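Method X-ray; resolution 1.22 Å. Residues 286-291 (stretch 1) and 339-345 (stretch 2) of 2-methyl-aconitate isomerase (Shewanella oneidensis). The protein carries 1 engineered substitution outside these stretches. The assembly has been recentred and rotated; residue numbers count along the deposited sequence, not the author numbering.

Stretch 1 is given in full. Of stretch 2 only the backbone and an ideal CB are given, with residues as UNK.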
# COMPACT_ATOMS: atom_id res chain seq x y z
N PHE A 286 18.08 15.42 6.67
CA PHE A 286 18.69 16.69 6.33
C PHE A 286 17.82 17.86 6.75
O PHE A 286 16.59 17.76 6.76
CB PHE A 286 19.17 16.76 4.87
CG PHE A 286 18.11 16.51 3.82
CD1 PHE A 286 17.78 15.22 3.43
CD2 PHE A 286 17.50 17.58 3.17
CE1 PHE A 286 16.83 15.00 2.44
CE2 PHE A 286 16.56 17.35 2.18
CZ PHE A 286 16.23 16.06 1.82
N VAL A 287 18.47 18.96 7.12
CA VAL A 287 17.79 20.09 7.76
C VAL A 287 18.10 21.40 7.04
O VAL A 287 19.12 21.52 6.36
CB VAL A 287 18.21 20.23 9.25
CG1 VAL A 287 17.99 18.92 9.99
CG2 VAL A 287 19.67 20.68 9.39
N ALA A 288 17.21 22.37 7.20
CA ALA A 288 17.41 23.69 6.63
C ALA A 288 16.59 24.71 7.39
O ALA A 288 15.62 24.36 8.06
CB ALA A 288 17.02 23.70 5.17
N PRO A 289 16.97 26.00 7.30
CA PRO A 289 16.11 27.04 7.88
C PRO A 289 14.75 27.10 7.18
O PRO A 289 14.61 26.54 6.09
CB PRO A 289 16.91 28.33 7.61
CG PRO A 289 18.33 27.88 7.44
CD PRO A 289 18.23 26.55 6.76
N PRO A 290 13.77 27.77 7.80
CA PRO A 290 12.44 27.88 7.21
C PRO A 290 12.46 28.39 5.78
O PRO A 290 13.23 29.30 5.44
CB PRO A 290 11.75 28.91 8.10
CG PRO A 290 12.41 28.73 9.42
CD PRO A 290 13.84 28.43 9.11
N LYS A 291 11.61 27.79 4.95
CA LYS A 291 11.44 28.22 3.58
C LYS A 291 10.06 27.73 3.17
O LYS A 291 9.64 26.64 3.56
CB LYS A 291 12.53 27.63 2.68
CG LYS A 291 12.54 28.18 1.26
CD LYS A 291 13.71 27.63 0.45
CE LYS A 291 13.81 28.33 -0.90
NZ LYS A 291 14.91 27.77 -1.75
N UNK A 339 23.61 22.26 18.08
CA UNK A 339 23.44 21.17 17.12
C UNK A 339 23.03 21.75 15.77
O UNK A 339 22.55 22.88 15.70
CB UNK A 339 22.40 20.16 17.61
N UNK A 340 23.20 20.99 14.70
CA UNK A 340 22.78 21.47 13.39
C UNK A 340 21.28 21.73 13.33
O UNK A 340 20.83 22.62 12.62
CB UNK A 340 23.18 20.46 12.31
N UNK A 341 20.51 20.94 14.08
CA UNK A 341 19.07 21.12 14.12
C UNK A 341 18.74 22.44 14.83
O UNK A 341 17.95 23.24 14.35
CB UNK A 341 18.40 19.94 14.82
N UNK A 342 19.37 22.64 15.97
CA UNK A 342 19.23 23.88 16.73
C UNK A 342 19.59 25.10 15.88
O UNK A 342 18.88 26.10 15.87
CB UNK A 342 20.11 23.83 17.98
N UNK A 343 20.68 24.99 15.13
CA UNK A 343 21.15 26.12 14.33
C UNK A 343 20.21 26.41 13.16
O UNK A 343 19.97 27.57 12.83
CB UNK A 343 22.56 25.85 13.81
N UNK A 344 19.66 25.37 12.55
CA UNK A 344 18.69 25.55 11.48
C UNK A 344 17.47 26.29 12.01
O UNK A 344 16.80 27.02 11.27
CB UNK A 344 18.28 24.20 10.88
N UNK A 345 17.19 26.10 13.30
CA UNK A 345 16.03 26.73 13.93
C UNK A 345 16.35 28.08 14.57
O UNK A 345 15.52 28.66 15.27
CB UNK A 345 15.45 25.79 14.99

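Position 339 lies just before the helix, with phi/psi of -68/161°, and nothing of stretch 1 comes within 5.5 Å of its ideal CB. Stretch 1 therefore sets no demand here. The backbone does: the first turn of a helix has free NH groups, so a short side chain with an acceptor, such as Ser, Thr, Asp or Asn, would suit. The deposited residue is T339. With chi1 at 68° (p), its OG1 accepts a hydrogen bond from the backbone N of residue 342 at 3.0 Å and caps the helix.

Position 340 is the first helical residue, and its CA-to-CB bond points toward stretch 1. The ideal CB of 340 is 4.6 Å from V287 CG2. The neighbour is a methyl group, with no charge or donor, so an apolar side chain fits; Val, Ile, Leu or Met would all be reasonable. The residue is L340, in an m,t rotamer. Its closest contact uses the backbone: L340 O lies 3.9 Å from V287 CG2. The same carbonyl accepts the helical hydrogen bond from the N of residue 344. The atoms beyond CB come no closer to V287 than L340 CB itself, which lies 4.6 Å from V287 CG2.

Position 341 points sideways, with the ideal CB of 341 5.0 Å from V287 CG1. A gap of that size leaves room for a further methyl on this side of the valine. Val, Ile or Leu could supply it, while Ala would leave the gap open. The residue is V341, with chi1 at 178° (t). V341 CG2 reaches to 4.2 Å from V287 CG1, an apolar contact between two branched side chains.

Position 342 is out of reach of stretch 1, which gives no basis for choosing among helix-compatible residues. The residue is N342. Its side chain makes its hydrogen bonds outside the two stretches.

Position 343 points sideways and has nothing of stretch 1 within 5.5 Å of its ideal CB. Many residues would serve, polar or apolar. The residue is L343, whose side-chain end leads away.

Position 344 is the most confined. Its CB points toward stretch 1, and the ideal CB of 344 already lies 3.9 Å from A288 O, 4.1 Å from V287 CG2 and 4.2 Å from P289 N. The CA atoms of 344 and P289 are 4.7 Å apart. Little space remains beyond the CB, so a small residue is expected: Ala, or Gly with loss of the methyl contact. The residue is A344, and it has the largest area covered by stretch 1. A344 CB packs against V287 CG2 at 4.1 Å. Its backbone also takes part: P289 CA is 3.5 Å from A344 O, a CA-H...O contact with an angle of 146° at the hydrogen.

Position 345 leaves helical phi/psi, at -92/9°, and its CB points away from stretch 1. Many residues would be tolerated. The residue is A345. A345 N still donates to V341 O at 3.1 Å, closing the last turn.

Stretch 2 (339-345) TLVNLAA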
# COMPACT_ATOMS: atom_id res chain seq x y z
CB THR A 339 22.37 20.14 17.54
OG1 THR A 339 21.08 20.74 17.49
CG2 THR A 339 22.65 19.58 18.93
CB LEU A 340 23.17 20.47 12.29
CG LEU A 340 24.66 20.32 12.00
CD1 LEU A 340 24.85 19.58 10.68
CD2 LEU A 340 25.36 21.67 11.97
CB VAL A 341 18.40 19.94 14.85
CG1 VAL A 341 16.90 20.15 14.96
CG2 VAL A 341 18.72 18.61 14.15
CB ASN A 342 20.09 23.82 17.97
CG ASN A 342 20.09 25.13 18.73
OD1 ASN A 342 21.03 25.92 18.60
ND2 ASN A 342 19.05 25.37 19.52
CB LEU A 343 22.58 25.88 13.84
CG LEU A 343 23.64 25.86 14.94
CD1 LEU A 343 25.00 25.54 14.35
CD2 LEU A 343 23.69 27.18 15.69
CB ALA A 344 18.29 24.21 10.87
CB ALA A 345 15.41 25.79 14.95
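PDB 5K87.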